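Local atomic coordinates of glucose-6-phosphate dehydrogenase (Trypanosoma cruzi, PDB entry 5AQ1), a protein that catalyses the NADP-dependent oxidation of glucose 6-phosphate, the first step of the pentose phosphate pathway. Residues F50-N59 with F90-V101. Numbering follows the deposited sequence.
Sequences FPALFQLYCN and FFTRLDERGCHV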
loop_
_atom_site.group_PDB
_atom_site.type_symbol
_atom_site.label_atom_id
_atom_site.label_comp_id
_atom_site.label_asym_id
_atom_site.label_seq_id
_atom_site.Cartn_x
_atom_site.Cartn_y
_atom_site.Cartn_z
ATOM N N PHE B 50 -20.254 14.156 -42.136
ATOM C CA PHE B 50 -19.661 14.030 -43.472
ATOM C C PHE B 50 -18.148 14.285 -43.484
ATOM O O PHE B 50 -17.417 13.562 -44.165
ATOM C CB PHE B 50 -20.375 14.939 -44.489
ATOM C CG PHE B 50 -21.734 14.443 -44.899
ATOM C CD1 PHE B 50 -21.868 13.265 -45.622
ATOM C CD2 PHE B 50 -22.883 15.157 -44.572
ATOM C CE1 PHE B 50 -23.120 12.801 -45.998
ATOM C CE2 PHE B 50 -24.136 14.703 -44.951
ATOM C CZ PHE B 50 -24.255 13.521 -45.663
ATOM N N PRO B 51 -17.671 15.309 -42.744
ATOM C CA PRO B 51 -16.222 15.524 -42.631
ATOM C C PRO B 51 -15.459 14.347 -42.025
ATOM O O PRO B 51 -14.358 14.034 -42.475
ATOM C CB PRO B 51 -16.120 16.753 -41.726
ATOM C CG PRO B 51 -17.375 17.500 -41.984
ATOM C CD PRO B 51 -18.427 16.445 -42.183
ATOM N N ALA B 52 -16.038 13.710 -41.011
ATOM C CA ALA B 52 -15.431 12.521 -40.404
ATOM C C ALA B 52 -15.351 11.378 -41.415
ATOM O O ALA B 52 -14.321 10.712 -41.532
ATOM C CB ALA B 52 -16.217 12.090 -39.172
ATOM N N LEU B 53 -16.444 11.164 -42.143
ATOM C CA LEU B 53 -16.490 10.147 -43.191
ATOM C C LEU B 53 -15.451 10.415 -44.280
ATOM O O LEU B 53 -14.845 9.480 -44.799
ATOM C CB LEU B 53 -17.896 10.067 -43.804
ATOM C CG LEU B 53 -19.011 9.514 -42.906
ATOM C CD1 LEU B 53 -20.382 9.812 -43.490
ATOM C CD2 LEU B 53 -18.842 8.019 -42.685
ATOM N N PHE B 54 -15.253 11.688 -44.623
ATOM C CA PHE B 54 -14.224 12.073 -45.596
ATOM C C PHE B 54 -12.839 11.642 -45.123
ATOM O O PHE B 54 -12.075 11.048 -45.886
ATOM C CB PHE B 54 -14.249 13.585 -45.849
ATOM C CG PHE B 54 -13.115 14.080 -46.707
ATOM C CD1 PHE B 54 -12.978 13.650 -48.019
ATOM C CD2 PHE B 54 -12.189 14.985 -46.207
ATOM C CE1 PHE B 54 -11.940 14.106 -48.816
ATOM C CE2 PHE B 54 -11.146 15.447 -46.999
ATOM C CZ PHE B 54 -11.022 15.006 -48.305
ATOM N N GLN B 55 -12.525 11.934 -43.863
ATOM C CA GLN B 55 -11.236 11.553 -43.286
ATOM C C GLN B 55 -11.052 10.038 -43.263
ATOM O O GLN B 55 -9.960 9.542 -43.543
ATOM C CB GLN B 55 -11.082 12.113 -41.867
ATOM C CG GLN B 55 -10.993 13.633 -41.785
ATOM C CD GLN B 55 -9.853 14.199 -42.607
ATOM O OE1 GLN B 55 -8.793 13.587 -42.717
ATOM N NE2 GLN B 55 -10.068 15.370 -43.198
ATOM N N LEU B 56 -12.115 9.309 -42.929
ATOM C CA LEU B 56 -12.066 7.849 -42.926
ATOM C C LEU B 56 -11.827 7.296 -44.327
ATOM O O LEU B 56 -11.095 6.322 -44.490
ATOM C CB LEU B 56 -13.350 7.253 -42.339
ATOM C CG LEU B 56 -13.576 7.424 -40.835
ATOM C CD1 LEU B 56 -14.902 6.788 -40.446
ATOM C CD2 LEU B 56 -12.436 6.829 -40.023
ATOM N N TYR B 57 -12.444 7.914 -45.331
ATOM C CA TYR B 57 -12.219 7.526 -46.720
ATOM C C TYR B 57 -10.751 7.718 -47.089
ATOM O O TYR B 57 -10.121 6.810 -47.621
ATOM C CB TYR B 57 -13.109 8.341 -47.661
ATOM C CG TYR B 57 -13.049 7.901 -49.110
ATOM C CD1 TYR B 57 -13.721 6.758 -49.536
ATOM C CD2 TYR B 57 -12.332 8.636 -50.060
ATOM C CE1 TYR B 57 -13.676 6.349 -50.860
ATOM C CE2 TYR B 57 -12.282 8.236 -51.389
ATOM C CZ TYR B 57 -12.956 7.093 -51.784
ATOM O OH TYR B 57 -12.917 6.683 -53.099
ATOM N N CYS B 58 -10.213 8.897 -46.779
ATOM C CA CYS B 58 -8.835 9.250 -47.130
ATOM C C CYS B 58 -7.771 8.381 -46.467
ATOM O O CYS B 58 -6.692 8.192 -47.025
ATOM C CB CYS B 58 -8.558 10.713 -46.788
ATOM S SG CYS B 58 -9.430 11.905 -47.826
ATOM N N ASN B 59 -8.067 7.864 -45.277
ATOM C CA ASN B 59 -7.125 7.010 -44.556
ATOM C C ASN B 59 -7.285 5.528 -44.888
ATOM O O ASN B 59 -6.688 4.680 -44.227
ATOM C CB ASN B 59 -7.265 7.223 -43.044
ATOM C CG ASN B 59 -6.995 8.662 -42.623
ATOM O OD1 ASN B 59 -6.350 9.427 -43.342
ATOM N ND2 ASN B 59 -7.489 9.032 -41.448
ATOM N N PHE B 90 -16.648 22.106 -45.323
ATOM C CA PHE B 90 -16.300 21.733 -43.947
ATOM C C PHE B 90 -15.219 20.654 -43.838
ATOM O O PHE B 90 -14.870 20.244 -42.730
ATOM C CB PHE B 90 -17.555 21.287 -43.197
ATOM C CG PHE B 90 -18.585 22.369 -43.048
ATOM C CD1 PHE B 90 -19.564 22.549 -44.014
ATOM C CD2 PHE B 90 -18.578 23.207 -41.941
ATOM C CE1 PHE B 90 -20.516 23.546 -43.881
ATOM C CE2 PHE B 90 -19.528 24.206 -41.802
ATOM C CZ PHE B 90 -20.499 24.375 -42.772
ATOM N N PHE B 91 -14.680 20.201 -44.969
ATOM C CA PHE B 91 -13.592 19.222 -44.950
ATOM C C PHE B 91 -12.279 19.915 -44.604
ATOM O O PHE B 91 -12.024 21.040 -45.040
ATOM C CB PHE B 91 -13.443 18.505 -46.302
ATOM C CG PHE B 91 -14.666 17.741 -46.752
ATOM C CD1 PHE B 91 -15.748 17.507 -45.900
ATOM C CD2 PHE B 91 -14.712 17.217 -48.039
ATOM C CE1 PHE B 91 -16.854 16.799 -46.342
ATOM C CE2 PHE B 91 -15.813 16.506 -48.480
ATOM C CZ PHE B 91 -16.885 16.295 -47.632
ATOM N N THR B 92 -11.446 19.229 -43.829
ATOM C CA THR B 92 -10.162 19.768 -43.398
ATOM C C THR B 92 -9.029 18.879 -43.896
ATOM O O THR B 92 -9.270 17.793 -44.432
ATOM C CB THR B 92 -10.086 19.882 -41.859
ATOM O OG1 THR B 92 -10.050 18.577 -41.269
ATOM C CG2 THR B 92 -11.281 20.665 -41.318
ATOM N N ARG B 93 -7.797 19.360 -43.719
ATOM C CA ARG B 93 -6.588 18.641 -44.122
ATOM C C ARG B 93 -6.597 18.298 -45.614
ATOM O O ARG B 93 -6.064 17.266 -46.036
ATOM C CB ARG B 93 -6.426 17.375 -43.268
ATOM C CG ARG B 93 -6.527 17.591 -41.751
ATOM C CD ARG B 93 -5.432 16.881 -40.975
ATOM N NE ARG B 93 -5.106 15.548 -41.460
ATOM C CZ ARG B 93 -3.961 15.200 -42.056
ATOM N NH1 ARG B 93 -2.989 16.078 -42.316
ATOM N NH2 ARG B 93 -3.796 13.939 -42.419
ATOM N N LEU B 94 -7.190 19.192 -46.402
ATOM C CA LEU B 94 -7.324 19.013 -47.842
ATOM C C LEU B 94 -5.961 19.036 -48.527
ATOM O O LEU B 94 -5.656 18.178 -49.357
ATOM C CB LEU B 94 -8.222 20.113 -48.425
ATOM C CG LEU B 94 -9.720 19.977 -48.138
ATOM C CD1 LEU B 94 -10.426 21.323 -48.214
ATOM C CD2 LEU B 94 -10.349 18.986 -49.101
ATOM N N ASP B 95 -5.144 20.019 -48.165
ATOM C CA ASP B 95 -3.818 20.174 -48.756
ATOM C C ASP B 95 -2.798 19.192 -48.182
ATOM O O ASP B 95 -1.849 18.844 -48.869
ATOM C CB ASP B 95 -3.312 21.610 -48.593
ATOM C CG ASP B 95 -4.170 22.626 -49.329
ATOM O OD1 ASP B 95 -5.051 22.232 -50.125
ATOM O OD2 ASP B 95 -3.958 23.831 -49.108
ATOM N N GLU B 96 -2.997 18.721 -46.949
ATOM C CA GLU B 96 -1.942 17.981 -46.244
ATOM C C GLU B 96 -1.622 16.631 -46.903
ATOM O O GLU B 96 -0.452 16.275 -47.074
ATOM C CB GLU B 96 -2.322 17.788 -44.772
ATOM C CG GLU B 96 -2.415 19.107 -43.979
ATOM C CD GLU B 96 -1.061 19.691 -43.635
ATOM O OE1 GLU B 96 -0.366 19.079 -42.802
ATOM O OE2 GLU B 96 -0.695 20.760 -44.181
ATOM N N ARG B 97 -2.669 15.895 -47.262
ATOM C CA ARG B 97 -2.553 14.667 -48.053
ATOM C C ARG B 97 -3.004 14.928 -49.483
ATOM O O ARG B 97 -3.757 15.864 -49.723
ATOM C CB ARG B 97 -3.422 13.581 -47.439
ATOM C CG ARG B 97 -2.841 13.017 -46.155
ATOM C CD ARG B 97 -3.632 11.827 -45.603
ATOM N NE ARG B 97 -4.749 12.079 -44.655
ATOM C CZ ARG B 97 -5.704 13.019 -44.709
ATOM N NH1 ARG B 97 -5.780 13.928 -45.663
ATOM N NH2 ARG B 97 -6.623 13.054 -43.744
ATOM N N GLY B 98 -2.548 14.111 -50.431
ATOM C CA GLY B 98 -3.084 14.147 -51.797
ATOM C C GLY B 98 -4.312 13.261 -51.934
ATOM O O GLY B 98 -4.360 12.387 -52.800
ATOM N N CYS B 99 -5.305 13.487 -51.072
ATOM C CA CYS B 99 -6.558 12.736 -51.115
ATOM C C CYS B 99 -7.558 13.527 -51.941
ATOM O O CYS B 99 -7.834 14.688 -51.635
ATOM C CB CYS B 99 -7.120 12.497 -49.711
ATOM S SG CYS B 99 -8.690 11.593 -49.698
ATOM N N HIS B 100 -8.100 12.896 -52.981
ATOM C CA HIS B 100 -8.992 13.578 -53.911
ATOM C C HIS B 100 -10.399 13.696 -53.332
ATOM O O HIS B 100 -10.970 12.716 -52.848
ATOM C CB HIS B 100 -9.017 12.851 -55.261
ATOM C CG HIS B 100 -9.690 13.622 -56.357
ATOM N ND1 HIS B 100 -9.562 14.988 -56.498
ATOM C CD2 HIS B 100 -10.475 13.211 -57.381
ATOM C CE1 HIS B 100 -10.253 15.387 -57.551
ATOM N NE2 HIS B 100 -10.814 14.328 -58.106
ATOM N N VAL B 101 -10.944 14.909 -53.390
ATOM C CA VAL B 101 -12.256 15.219 -52.823
ATOM C C VAL B 101 -13.373 14.665 -53.703
ATOM O O VAL B 101 -14.357 14.134 -53.192
ATOM C CB VAL B 101 -12.451 16.745 -52.651
ATOM C CG1 VAL B 101 -13.831 17.062 -52.084
ATOM C CG2 VAL B 101 -11.368 17.326 -51.754
#
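A disulfide joins C58, in the last turn of helix 43-58, to C99 in the loop between helices 79-87 and 101-105: the SG atoms lie 2.0 Å apart and chi3 is -81°, near the relaxed right angle. Both segments belong to the NAD-binding domain, where helix 43-58 follows the first strand of the parallel sheet, as in a Rossmann fold. The Q55 amide faces the loop, NE2 towards T92 O and OE1 towards R97. Q55 NE2 gives a weak, bent hydrogen bond to T92 O (2.8 Å). R97 NH2 is modelled within bonding distance of Q55 OE1, doubtfully close for a residue this poorly ordered, with the amide and guanidinium nearly coplanar. R97 NE makes a weak bond to N59 OD1 at 3.4 Å, and in the model C58 CB lies over one face of the R97 guanidinium, 4.2 Å above its plane. At the other end, P51 CG packs on F90 CB at 4.0 Å. F54, beside the bridge, forms an offset stack with F91, the centroids 4.5 Å apart and the planes at 10°. A chi1 of 173° swings the F54 ring away from its own N, between F91 on one face and C58 SG, towards the rim, on the opposite one; F104 of helix 101-105 also meets this ring. F91 CD2 sits above the centre of the F54 ring, while F54 CB lies over the F91 face, 4.0 Å from its centroid.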